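Local coordinates for protein C2 toxin component I (Clostridium botulinum, PDB 2J3X) that serves as the enzymatic component of a binary toxin, an ADP-ribosyltransferase that, as in related toxins, probably transfers ADP-ribose from NAD+ to actin, at residues Ile60-Leu65 with Ile296-Val301; Phe312-Lys317 with Asn330-Lys335; Ile406-Asn411 with Met416-Ile421. The protein carries 2 engineered substitutions. All blocks are in the same frame, centred on the assembly; numbering follows the deposited sequence.

Contact 1. Residues Ile60-Leu65 with Ile296-Val301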
loop_
_atom_site.group_PDB
_atom_site.type_symbol
_atom_site.label_atom_id
_atom_site.label_comp_id
_atom_site.label_asym_id
_atom_site.label_seq_id
_atom_site.Cartn_x
_atom_site.Cartn_y
_atom_site.Cartn_z
ATOM N N ILE A 60 0.195 7.545 -9.093
ATOM C CA ILE A 60 -0.102 6.766 -10.308
ATOM C C ILE A 60 -0.513 5.336 -10.097
ATOM O O ILE A 60 -1.206 4.793 -10.958
ATOM C CB ILE A 60 1.025 6.877 -11.357
ATOM C CG1 ILE A 60 2.311 6.248 -10.785
ATOM C CG2 ILE A 60 1.254 8.404 -11.733
ATOM C CD1 ILE A 60 3.549 6.480 -11.641
ATOM N N LEU A 61 -0.151 4.727 -8.936
ATOM C CA LEU A 61 -0.615 3.351 -8.642
ATOM C C LEU A 61 -2.144 3.336 -8.403
ATOM O O LEU A 61 -2.800 2.286 -8.434
ATOM C CB LEU A 61 0.070 2.834 -7.363
ATOM C CG LEU A 61 1.610 2.894 -7.371
ATOM C CD1 LEU A 61 2.041 2.334 -5.935
ATOM C CD2 LEU A 61 2.112 2.021 -8.454
ATOM N N PHE A 62 -2.691 4.532 -8.060
ATOM C CA PHE A 62 -4.100 4.696 -7.648
ATOM C C PHE A 62 -4.810 5.703 -8.568
ATOM O O PHE A 62 -5.652 6.485 -8.124
ATOM C CB PHE A 62 -4.177 5.132 -6.171
ATOM C CG PHE A 62 -3.485 4.137 -5.248
ATOM C CD1 PHE A 62 -4.011 2.843 -5.047
ATOM C CD2 PHE A 62 -2.216 4.467 -4.723
ATOM C CE1 PHE A 62 -3.265 1.891 -4.211
ATOM C CE2 PHE A 62 -1.495 3.526 -3.947
ATOM C CZ PHE A 62 -2.029 2.280 -3.697
ATOM N N SER A 63 -4.396 5.686 -9.846
ATOM C CA SER A 63 -5.054 6.427 -10.905
ATOM C C SER A 63 -5.426 5.434 -11.994
ATOM O O SER A 63 -4.762 4.385 -12.166
ATOM C CB SER A 63 -4.104 7.483 -11.460
ATOM O OG SER A 63 -3.679 8.387 -10.430
ATOM N N SER A 64 -6.508 5.714 -12.729
ATOM C CA SER A 64 -6.981 4.757 -13.750
ATOM C C SER A 64 -5.952 4.572 -14.910
ATOM O O SER A 64 -5.206 5.508 -15.244
ATOM C CB SER A 64 -8.319 5.185 -14.382
ATOM O OG SER A 64 -8.100 6.293 -15.245
ATOM N N LEU A 65 -5.996 3.409 -15.573
ATOM C CA LEU A 65 -5.149 3.169 -16.766
ATOM C C LEU A 65 -5.484 4.211 -17.858
ATOM O O LEU A 65 -4.585 4.674 -18.565
ATOM C CB LEU A 65 -5.267 1.695 -17.267
ATOM C CG LEU A 65 -4.965 0.728 -16.077
ATOM C CD1 LEU A 65 -5.313 -0.747 -16.393
ATOM C CD2 LEU A 65 -3.546 0.800 -15.643
ATOM N N ILE A 296 -3.551 -8.492 -2.208
ATOM C CA ILE A 296 -4.296 -7.242 -2.050
ATOM C C ILE A 296 -5.410 -7.159 -3.120
ATOM O O ILE A 296 -5.153 -7.304 -4.311
ATOM C CB ILE A 296 -3.332 -6.040 -2.169
ATOM C CG1 ILE A 296 -2.318 -6.051 -0.974
ATOM C CG2 ILE A 296 -4.107 -4.704 -2.307
ATOM C CD1 ILE A 296 -3.016 -5.757 0.422
ATOM N N ALA A 297 -6.638 -6.861 -2.676
ATOM C CA ALA A 297 -7.664 -6.454 -3.604
ATOM C C ALA A 297 -8.235 -5.077 -3.143
ATOM O O ALA A 297 -7.971 -4.627 -2.034
ATOM C CB ALA A 297 -8.768 -7.468 -3.624
ATOM N N TYR A 298 -8.977 -4.419 -4.022
ATOM C CA TYR A 298 -9.363 -3.005 -3.784
ATOM C C TYR A 298 -10.863 -2.830 -3.811
ATOM O O TYR A 298 -11.578 -3.498 -4.571
ATOM C CB TYR A 298 -8.755 -2.137 -4.902
ATOM C CG TYR A 298 -7.278 -2.007 -4.731
ATOM C CD1 TYR A 298 -6.746 -1.086 -3.814
ATOM C CD2 TYR A 298 -6.396 -2.878 -5.457
ATOM C CE1 TYR A 298 -5.347 -0.960 -3.624
ATOM C CE2 TYR A 298 -4.986 -2.790 -5.292
ATOM C CZ TYR A 298 -4.482 -1.832 -4.356
ATOM O OH TYR A 298 -3.139 -1.682 -4.138
ATOM N N ARG A 299 -11.352 -1.893 -3.002
ATOM C CA ARG A 299 -12.766 -1.524 -3.074
ATOM C C ARG A 299 -12.864 -0.024 -2.753
ATOM O O ARG A 299 -12.531 0.389 -1.635
ATOM C CB ARG A 299 -13.516 -2.293 -2.037
ATOM C CG ARG A 299 -15.063 -2.056 -2.067
ATOM C CD ARG A 299 -15.714 -2.992 -1.065
ATOM N NE ARG A 299 -17.100 -2.551 -0.778
ATOM C CZ ARG A 299 -18.126 -2.686 -1.603
ATOM N NH1 ARG A 299 -17.971 -3.272 -2.792
ATOM N NH2 ARG A 299 -19.328 -2.224 -1.240
ATOM N N ARG A 300 -13.294 0.749 -3.757
ATOM C CA ARG A 300 -13.390 2.198 -3.612
ATOM C C ARG A 300 -14.832 2.543 -3.231
ATOM O O ARG A 300 -15.765 2.000 -3.837
ATOM C CB ARG A 300 -13.061 2.869 -4.935
ATOM C CG ARG A 300 -11.520 2.959 -5.222
ATOM C CD ARG A 300 -11.296 3.462 -6.661
ATOM N NE ARG A 300 -9.897 3.815 -6.908
ATOM C CZ ARG A 300 -9.387 5.032 -6.729
ATOM N NH1 ARG A 300 -10.124 6.069 -6.228
ATOM N NH2 ARG A 300 -8.120 5.208 -6.954
ATOM N N VAL A 301 -14.985 3.434 -2.246
ATOM C CA VAL A 301 -16.305 3.830 -1.724
ATOM C C VAL A 301 -16.328 5.326 -1.546
ATOM O O VAL A 301 -15.272 5.987 -1.555
ATOM C CB VAL A 301 -16.675 3.147 -0.420
ATOM C CG1 VAL A 301 -16.707 1.611 -0.591
ATOM C CG2 VAL A 301 -15.660 3.542 0.677
#
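F62 meets the strand 296-301 at two points, with its ring at Y298 and its carbonyl at R300. The ring touches with one corner: F62 CE1 lies 3.6 Å from Y298 OH, and Y298 CE1 is just as near. Both tyrosine atoms lie near the plane of the phenylalanine, at its edge. The ring planes are inclined at 67° and the centroids are 6.0 Å apart, an oblique pairing that makes neither a parallel stack nor a T. At the second point R300 reaches across with its chain extended from CG to NE, and its guanidinium edge approaches the backbone, NH2 being 3.0 Å from F62 O.

A second shell fixes these groups. Y298 OH is hydrogen-bonded to D220, F62 O accepts from S408 OG, and the guanidinium of R300 is gripped by S353 O, T354 OG1 and Q418 OE1. L61 CB lies over the rim of one face of the F62 ring, 3.8 Å above its plane. The two contacts of F62, both buried, thus link the two ADP-ribosyltransferase regions of the chain, joining the loop between helices 47-59 and 65-73 to strand 295-301, which pairs with strand 363-369 and bonds through Y298 to S350.

Contact 2. Residues Phe312-Lys317 with Asn330-Lys335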
loop_
_atom_site.group_PDB
_atom_site.type_symbol
_atom_site.label_atom_id
_atom_site.label_comp_id
_atom_site.label_asym_id
_atom_site.label_seq_id
_atom_site.Cartn_x
_atom_site.Cartn_y
_atom_site.Cartn_z
ATOM N N PHE A 312 -18.304 14.088 0.488
ATOM C CA PHE A 312 -17.269 14.596 1.360
ATOM C C PHE A 312 -15.996 14.800 0.554
ATOM O O PHE A 312 -15.581 13.880 -0.163
ATOM C CB PHE A 312 -16.985 13.579 2.483
ATOM C CG PHE A 312 -15.896 14.043 3.423
ATOM C CD1 PHE A 312 -14.531 13.808 3.118
ATOM C CD2 PHE A 312 -16.222 14.733 4.579
ATOM C CE1 PHE A 312 -13.530 14.280 3.956
ATOM C CE2 PHE A 312 -15.246 15.185 5.428
ATOM C CZ PHE A 312 -13.885 14.979 5.126
ATOM N N SER A 313 -15.335 15.938 0.707
ATOM C CA SER A 313 -14.086 16.155 -0.054
ATOM C C SER A 313 -12.945 16.513 0.856
ATOM O O SER A 313 -13.129 17.282 1.839
ATOM C CB SER A 313 -14.273 17.302 -1.071
ATOM O OG SER A 313 -13.052 17.639 -1.732
ATOM N N PHE A 314 -11.741 16.056 0.468
ATOM C CA PHE A 314 -10.513 16.443 1.151
ATOM C C PHE A 314 -9.771 17.618 0.532
ATOM O O PHE A 314 -8.655 17.969 0.971
ATOM C CB PHE A 314 -9.561 15.209 1.171
ATOM C CG PHE A 314 -9.974 14.114 2.116
ATOM C CD1 PHE A 314 -9.832 14.275 3.514
ATOM C CD2 PHE A 314 -10.452 12.913 1.614
ATOM C CE1 PHE A 314 -10.177 13.252 4.403
ATOM C CE2 PHE A 314 -10.801 11.876 2.498
ATOM C CZ PHE A 314 -10.623 12.062 3.915
ATOM N N ASP A 315 -10.346 18.207 -0.520
ATOM C CA ASP A 315 -9.682 19.301 -1.205
ATOM C C ASP A 315 -10.309 20.639 -0.866
ATOM O O ASP A 315 -11.527 20.694 -0.665
ATOM C CB ASP A 315 -9.808 19.065 -2.695
ATOM C CG ASP A 315 -8.904 17.913 -3.154
ATOM O OD1 ASP A 315 -7.679 18.065 -2.972
ATOM O OD2 ASP A 315 -9.444 16.896 -3.598
ATOM N N LYS A 316 -9.470 21.674 -0.875
ATOM C CA LYS A 316 -9.934 23.059 -0.681
ATOM C C LYS A 316 -9.270 23.949 -1.750
ATOM O O LYS A 316 -8.305 23.534 -2.414
ATOM C CB LYS A 316 -9.609 23.534 0.742
ATOM C CG LYS A 316 -8.122 23.623 1.029
ATOM C CD LYS A 316 -7.762 24.084 2.456
ATOM C CE LYS A 316 -6.243 24.385 2.518
ATOM N NZ LYS A 316 -5.756 25.072 3.797
ATOM N N LYS A 317 -9.820 25.145 -1.941
ATOM C CA LYS A 317 -9.220 26.168 -2.837
ATOM C C LYS A 317 -8.342 27.161 -2.090
ATOM O O LYS A 317 -8.742 27.697 -1.063
ATOM C CB LYS A 317 -10.297 26.958 -3.561
ATOM C CG LYS A 317 -11.292 26.118 -4.327
ATOM C CD LYS A 317 -11.962 26.913 -5.447
ATOM C CE LYS A 317 -11.062 27.059 -6.649
ATOM N NZ LYS A 317 -11.862 27.111 -7.901
ATOM N N ASN A 330 -5.918 14.811 8.554
ATOM C CA ASN A 330 -5.487 14.398 9.898
ATOM C C ASN A 330 -6.616 13.928 10.764
ATOM O O ASN A 330 -6.468 12.930 11.508
ATOM C CB ASN A 330 -4.675 15.491 10.617
ATOM C CG ASN A 330 -3.322 15.773 9.931
ATOM O OD1 ASN A 330 -2.730 14.902 9.289
ATOM N ND2 ASN A 330 -2.840 17.016 10.063
ATOM N N GLU A 331 -7.756 14.629 10.677
ATOM C CA GLU A 331 -8.903 14.222 11.446
ATOM C C GLU A 331 -9.323 12.808 11.058
ATOM O O GLU A 331 -9.583 11.963 11.915
ATOM C CB GLU A 331 -10.070 15.191 11.191
ATOM C CG GLU A 331 -9.839 16.536 11.906
ATOM C CD GLU A 331 -10.662 17.665 11.292
ATOM O OE1 GLU A 331 -11.527 17.379 10.426
ATOM O OE2 GLU A 331 -10.422 18.835 11.691
ATOM N N PHE A 332 -9.440 12.584 9.758
ATOM C CA PHE A 332 -9.926 11.298 9.264
ATOM C C PHE A 332 -8.957 10.154 9.619
ATOM O O PHE A 332 -9.398 9.091 10.040
ATOM C CB PHE A 332 -10.144 11.348 7.725
ATOM C CG PHE A 332 -10.675 10.063 7.166
ATOM C CD1 PHE A 332 -12.064 9.819 7.177
ATOM C CD2 PHE A 332 -9.802 9.100 6.605
ATOM C CE1 PHE A 332 -12.587 8.633 6.680
ATOM C CE2 PHE A 332 -10.327 7.881 6.081
ATOM C CZ PHE A 332 -11.707 7.621 6.156
ATOM N N ILE A 333 -7.662 10.396 9.420
ATOM C CA ILE A 333 -6.642 9.371 9.702
ATOM C C ILE A 333 -6.656 9.056 11.191
ATOM O O ILE A 333 -6.656 7.862 11.584
ATOM C CB ILE A 333 -5.268 9.841 9.229
ATOM C CG1 ILE A 333 -5.266 9.902 7.693
ATOM C CG2 ILE A 333 -4.118 8.914 9.787
ATOM C CD1 ILE A 333 -4.164 10.806 7.063
ATOM N N ASP A 334 -6.737 10.099 12.023
ATOM C CA ASP A 334 -6.679 9.874 13.486
ATOM C C ASP A 334 -7.897 9.107 13.991
ATOM O O ASP A 334 -7.805 8.210 14.866
ATOM C CB ASP A 334 -6.517 11.196 14.227
ATOM C CG ASP A 334 -5.105 11.758 14.098
ATOM O OD1 ASP A 334 -4.249 11.157 13.399
ATOM O OD2 ASP A 334 -4.872 12.812 14.686
ATOM N N LYS A 335 -9.058 9.448 13.439
ATOM C CA LYS A 335 -10.279 8.765 13.843
ATOM C C LYS A 335 -10.337 7.315 13.375
ATOM O O LYS A 335 -10.735 6.403 14.129
ATOM C CB LYS A 335 -11.513 9.517 13.325
ATOM C CG LYS A 335 -12.796 8.775 13.635
ATOM C CD LYS A 335 -13.986 9.580 13.246
ATOM C CE LYS A 335 -15.211 8.713 13.460
ATOM N NZ LYS A 335 -16.492 9.442 13.065
#
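F314 and F332 form a T-shaped (edge-to-face) aromatic pair, joining the start of the small hairpin of strands 315-318 and 321-324 to helix 326-336, which follows it in the chain. The edge belongs to F314, the face to F332. F314 CZ comes in over that face, 3.8 Å from F332 CG, and the planes stand at 79°. The neighbouring corner rests on the stem of the same side chain, with F314 CE1 3.8 Å from F332 CB. On the helix, F332 holds CG anti to its own N (chi1 -179°), which places the ring where F314 can end on it.

The pair belongs to a larger aromatic cluster. F312 sends CE1 over the centre of one F314 face, 3.5 Å above the plane. F332 in turn stacks with W336 and meets F306 edge-to-face. An aliphatic side chain, V419 of strand 414-426, packs against both partners of the T.

Hydrogen bonds shape the two backbones without crossing between them. The helix has its regular turns, D334 N to N330 O and K335 N to E331 O. At the entry to the hairpin the chain folds into an ST turn with F314 in its middle, where D315 N donates to S313 OG over 3.0 Å, with a nearly straight angle of 167° at the hydrogen.

Contact 3. Residues Ile406-Asn411 with Met416-Ile421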
loop_
_atom_site.group_PDB
_atom_site.type_symbol
_atom_site.label_atom_id
_atom_site.label_comp_id
_atom_site.label_asym_id
_atom_site.label_seq_id
_atom_site.Cartn_x
_atom_site.Cartn_y
_atom_site.Cartn_z
ATOM N N ILE A 406 -3.182 10.530 -0.735
ATOM C CA ILE A 406 -2.550 10.584 -2.034
ATOM C C ILE A 406 -3.248 11.633 -2.853
ATOM O O ILE A 406 -4.307 12.145 -2.447
ATOM C CB ILE A 406 -2.676 9.235 -2.782
ATOM C CG1 ILE A 406 -4.167 8.884 -3.068
ATOM C CG2 ILE A 406 -1.986 8.085 -1.995
ATOM C CD1 ILE A 406 -4.343 7.825 -4.171
ATOM N N THR A 407 -2.697 11.917 -4.021
ATOM C CA THR A 407 -3.408 12.768 -4.948
ATOM C C THR A 407 -3.631 11.956 -6.197
ATOM O O THR A 407 -2.662 11.786 -6.966
ATOM C CB THR A 407 -2.529 13.995 -5.312
ATOM O OG1 THR A 407 -2.143 14.711 -4.127
ATOM C CG2 THR A 407 -3.248 14.919 -6.280
ATOM N N SER A 408 -4.876 11.508 -6.455
ATOM C CA SER A 408 -5.150 10.657 -7.636
ATOM C C SER A 408 -5.327 11.536 -8.881
ATOM O O SER A 408 -5.876 12.655 -8.792
ATOM C CB SER A 408 -6.400 9.834 -7.440
ATOM O OG SER A 408 -6.648 8.896 -8.507
ATOM N N ILE A 409 -4.855 11.043 -10.024
ATOM C CA ILE A 409 -4.986 11.803 -11.258
ATOM C C ILE A 409 -6.174 11.286 -12.003
ATOM O O ILE A 409 -6.205 10.093 -12.363
ATOM C CB ILE A 409 -3.698 11.703 -12.106
ATOM C CG1 ILE A 409 -2.571 12.481 -11.417
ATOM C CG2 ILE A 409 -3.961 12.304 -13.471
ATOM C CD1 ILE A 409 -1.573 11.638 -10.803
ATOM N N ILE A 410 -7.203 12.132 -12.194
ATOM C CA ILE A 410 -8.496 11.646 -12.692
ATOM C C ILE A 410 -8.479 11.825 -14.194
ATOM O O ILE A 410 -8.911 10.933 -14.935
ATOM C CB ILE A 410 -9.732 12.416 -12.050
ATOM C CG1 ILE A 410 -9.625 12.468 -10.500
ATOM C CG2 ILE A 410 -11.036 11.807 -12.476
ATOM C CD1 ILE A 410 -9.617 11.105 -9.756
ATOM N N ASN A 411 -7.997 12.975 -14.643
ATOM C CA ASN A 411 -7.877 13.232 -16.082
ATOM C C ASN A 411 -6.896 14.354 -16.329
ATOM O O ASN A 411 -6.206 14.787 -15.419
ATOM C CB ASN A 411 -9.258 13.497 -16.723
ATOM C CG ASN A 411 -9.938 14.755 -16.165
ATOM O OD1 ASN A 411 -9.306 15.797 -16.022
ATOM N ND2 ASN A 411 -11.204 14.619 -15.786
ATOM N N MET A 416 -7.455 14.694 -7.491
ATOM C CA MET A 416 -8.329 14.652 -6.335
ATOM C C MET A 416 -7.538 14.070 -5.145
ATOM O O MET A 416 -6.831 13.058 -5.307
ATOM C CB MET A 416 -9.582 13.815 -6.676
ATOM C CG MET A 416 -10.595 13.791 -5.575
ATOM S SD MET A 416 -12.010 12.728 -5.934
ATOM C CE MET A 416 -12.137 13.084 -7.644
ATOM N N THR A 417 -7.652 14.695 -3.982
ATOM C CA THR A 417 -7.067 14.094 -2.774
ATOM C C THR A 417 -7.941 12.902 -2.403
ATOM O O THR A 417 -9.187 12.964 -2.244
ATOM C CB THR A 417 -6.967 15.092 -1.609
ATOM O OG1 THR A 417 -6.153 16.199 -2.011
ATOM C CG2 THR A 417 -6.324 14.450 -0.412
ATOM N N GLN A 418 -7.248 11.788 -2.237
ATOM C CA GLN A 418 -7.905 10.537 -1.870
ATOM C C GLN A 418 -7.093 9.842 -0.795
ATOM O O GLN A 418 -6.007 10.287 -0.455
ATOM C CB GLN A 418 -8.034 9.598 -3.076
ATOM C CG GLN A 418 -8.631 10.328 -4.325
ATOM C CD GLN A 418 -9.139 9.381 -5.392
ATOM O OE1 GLN A 418 -8.602 8.288 -5.588
ATOM N NE2 GLN A 418 -10.141 9.823 -6.155
ATOM N N VAL A 419 -7.650 8.769 -0.236
ATOM C CA VAL A 419 -6.920 8.088 0.865
ATOM C C VAL A 419 -6.896 6.613 0.563
ATOM O O VAL A 419 -7.960 5.999 0.241
ATOM C CB VAL A 419 -7.577 8.362 2.259
ATOM C CG1 VAL A 419 -7.298 9.851 2.756
ATOM C CG2 VAL A 419 -9.112 7.949 2.273
ATOM N N VAL A 420 -5.704 6.002 0.774
ATOM C CA VAL A 420 -5.579 4.549 0.645
ATOM C C VAL A 420 -5.658 3.931 2.035
ATOM O O VAL A 420 -4.809 4.222 2.889
ATOM C CB VAL A 420 -4.193 4.247 -0.028
ATOM C CG1 VAL A 420 -3.943 2.718 -0.117
ATOM C CG2 VAL A 420 -4.181 4.921 -1.450
ATOM N N ILE A 421 -6.694 3.122 2.231
ATOM C CA ILE A 421 -7.053 2.634 3.547
ATOM C C ILE A 421 -6.605 1.159 3.619
ATOM O O ILE A 421 -7.283 0.247 3.107
ATOM C CB ILE A 421 -8.586 2.771 3.766
ATOM C CG1 ILE A 421 -8.994 4.272 3.645
ATOM C CG2 ILE A 421 -8.957 2.214 5.180
ATOM C CD1 ILE A 421 -10.540 4.435 3.641
HETATM O O HOH W 1 -3.421 15.960 -2.196
#
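S408 and M416 exchange a pair of backbone hydrogen bonds, S408 N to M416 O at 2.7 Å and M416 N to S408 O at 2.9 Å. A second pair joins I406 and Q418: I406 N donates to Q418 O over 2.8 Å, and Q418 N returns the bond to I406 O at 170°. Between them T407 and T417 form the non-hydrogen-bonded pair, where T417 CA and T407 CA direct CH groups at I406 O and M416 O. On the threonine side of the sheet a water spans the two hydroxyls, 2.6 Å from T407 OG1 and donating to T417 OG1, which also bonds to D315.

These pairs belong to the antiparallel hairpin of strands 397-411 and 414-426. Near its turn I410 and N411 together face T414, a classic beta bulge, and the segment axes make 121°, far from straight antiparallel.

The other face carries I406, S408, M416 and Q418. The Q418 amide lies alongside S408, with OE1 3.3 Å from S408 CB; that oxygen accepts from R300, while NE2 donates to S359 O and makes a weak bond to M416 SD. Past it, the bend of M416 at chi3 (-37°) leaves CE 3.8 Å from I410 CD1. Toward the other end the side chains of I406 and V420 cross at about a right angle, CG2 to CG2 at 3.9 Å, and I406 CD1 packs on F62.

From the N terminus, contact 1 comes first and closes the longest loop, bringing residues 60-65 of the first ADP-ribosyltransferase region against strand 295-301 of the second. Contact 2 then closes a short loop of 12 residues, and contact 3 closes the hairpin of strands 397-411 and 414-426, with four residues between its segments; the three follow in series, neither nested nor crossed. In space contact 3 lies between the others, its centre about 9 Å from that of contact 1 and about 12 Å from that of contact 2, and it touches both. It thus connects the loop after helix 47-59 on one side with helix 326-336 and the small two-stranded hairpin on the other.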